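Local atomic coordinates of amidohydrolase 3 domain-containing protein (Pyrococcus horikoshii, PDB entry 3IGH), a protein that is uncharacterised but probably acts as a metal-dependent amidohydrolase, hydrolysing carbon-nitrogen bonds other than peptide bonds. Residues L248-F251 and L256-A259. Numbering follows the deposited sequence.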
loop_
_atom_site.group_PDB
_atom_site.type_symbol
_atom_site.label_atom_id
_atom_site.label_comp_id
_atom_site.label_asym_id
_atom_site.label_seq_id
_atom_site.Cartn_x
_atom_site.Cartn_y
_atom_site.Cartn_z
ATOM N N LEU A 248 -7.385 4.805 4.119
ATOM C CA LEU A 248 -6.675 3.599 3.691
ATOM C C LEU A 248 -7.552 2.363 3.899
ATOM O O LEU A 248 -7.888 2.017 5.036
ATOM C CB LEU A 248 -5.338 3.456 4.434
ATOM C CG LEU A 248 -4.495 2.184 4.196
ATOM C CD1 LEU A 248 -4.211 1.996 2.715
ATOM C CD2 LEU A 248 -3.175 2.239 4.971
ATOM N N GLY A 249 -7.922 1.709 2.798
ATOM C CA GLY A 249 -8.654 0.449 2.860
ATOM C C GLY A 249 -7.799 -0.707 2.377
ATOM O O GLY A 249 -6.587 -0.741 2.665
ATOM N N ARG A 250 -8.391 -1.659 1.646
ATOM C CA ARG A 250 -7.581 -2.751 1.099
ATOM C C ARG A 250 -6.477 -2.171 0.225
ATOM O O ARG A 250 -6.717 -1.283 -0.606
ATOM C CB ARG A 250 -8.399 -3.812 0.344
ATOM C CG ARG A 250 -7.574 -5.088 0.083
ATOM C CD ARG A 250 -8.399 -6.321 -0.230
ATOM N NE ARG A 250 -7.633 -7.556 -0.027
ATOM C CZ ARG A 250 -7.889 -8.462 0.918
ATOM N NH1 ARG A 250 -8.908 -8.291 1.755
ATOM N NH2 ARG A 250 -7.133 -9.554 1.022
ATOM N N PHE A 251 -5.262 -2.657 0.455
ATOM C CA PHE A 251 -4.078 -2.164 -0.232
ATOM C C PHE A 251 -3.090 -3.321 -0.328
ATOM O O PHE A 251 -2.647 -3.851 0.701
ATOM C CB PHE A 251 -3.481 -0.992 0.570
ATOM C CG PHE A 251 -2.629 -0.027 -0.241
ATOM C CD1 PHE A 251 -2.732 0.058 -1.624
ATOM C CD2 PHE A 251 -1.743 0.838 0.412
ATOM C CE1 PHE A 251 -1.937 0.966 -2.346
ATOM C CE2 PHE A 251 -0.957 1.756 -0.296
ATOM C CZ PHE A 251 -1.054 1.817 -1.681
ATOM N N LEU A 256 3.132 -7.203 1.842
ATOM C CA LEU A 256 2.112 -6.807 2.807
ATOM C C LEU A 256 0.814 -6.399 2.119
ATOM O O LEU A 256 0.814 -5.570 1.198
ATOM C CB LEU A 256 2.629 -5.645 3.673
ATOM C CG LEU A 256 1.679 -5.043 4.723
ATOM C CD1 LEU A 256 1.354 -6.081 5.820
ATOM C CD2 LEU A 256 2.277 -3.770 5.331
ATOM N N THR A 257 -0.287 -6.983 2.582
ATOM C CA THR A 257 -1.629 -6.558 2.211
ATOM C C THR A 257 -2.344 -6.041 3.456
ATOM O O THR A 257 -2.422 -6.746 4.473
ATOM C CB THR A 257 -2.454 -7.741 1.649
ATOM O OG1 THR A 257 -1.717 -8.373 0.599
ATOM C CG2 THR A 257 -3.820 -7.278 1.108
ATOM N N ILE A 258 -2.865 -4.818 3.384
ATOM C CA ILE A 258 -3.825 -4.356 4.391
ATOM C C ILE A 258 -5.120 -5.041 3.985
ATOM O O ILE A 258 -5.717 -4.686 2.970
ATOM C CB ILE A 258 -3.963 -2.805 4.392
ATOM C CG1 ILE A 258 -2.582 -2.139 4.495
ATOM C CG2 ILE A 258 -4.911 -2.330 5.519
ATOM C CD1 ILE A 258 -1.731 -2.583 5.707
ATOM N N ALA A 259 -5.518 -6.060 4.737
ATOM C CA ALA A 259 -6.539 -7.002 4.262
ATOM C C ALA A 259 -7.925 -6.822 4.899
ATOM O O ALA A 259 -8.942 -6.967 4.227
ATOM C CB ALA A 259 -6.056 -8.460 4.463
#
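Phe251 and Ile258 face each other as an antiparallel hydrogen-bonded pair, their CA atoms 5.1 Å apart. Ile258 N gives the shorter bond, 2.9 Å to Phe251 O; the return bond, Phe251 N to Ile258 O, is 3.3 Å. Each carbonyl oxygen also takes a CA-H...O contact, Phe251 O from Thr257 CA and Ile258 O from Arg250 CA. The Ile258 side chain lies against the loop residues before Phe251: with chi1 at -52°, CG2 is anti to the backbone N and reaches Gly249 O at 3.7 Å, while CG1 touches Phe251 CB at 4.2 Å and, more loosely, Leu248 CD2. In the conformer described, Arg250 runs extended from CG to NE and lays its guanidinium over Ala259, whose CA sits 3.6 Å from the guanidinium plane, toward the rim. Thr257 CG2 meets this group obliquely, 4.0 Å from NE of Arg250. Strands 251-252 and 256-264 form a short antiparallel hairpin whose second arm runs on as a barrel strand: 256-264 pairs in parallel with 230-235 and 310-315, as expected of the TIM-barrel core of amidohydrolases. Backbone bonds from Thr257 and Ala259 to Ala233 seat the strand, and the side chain of Phe232 touches those of Arg250, Thr257 and Ala259. Ile258 is buried against Leu215 and Phe219 of helix 212-223 and Leu243 of helix 237-246. The Phe251 ring, in the conformer described, leads away from the strand into the dimer interface, where it meets Phe251 of the second subunit with nearly perpendicular planes and Phe219 of that subunit edge-to-face.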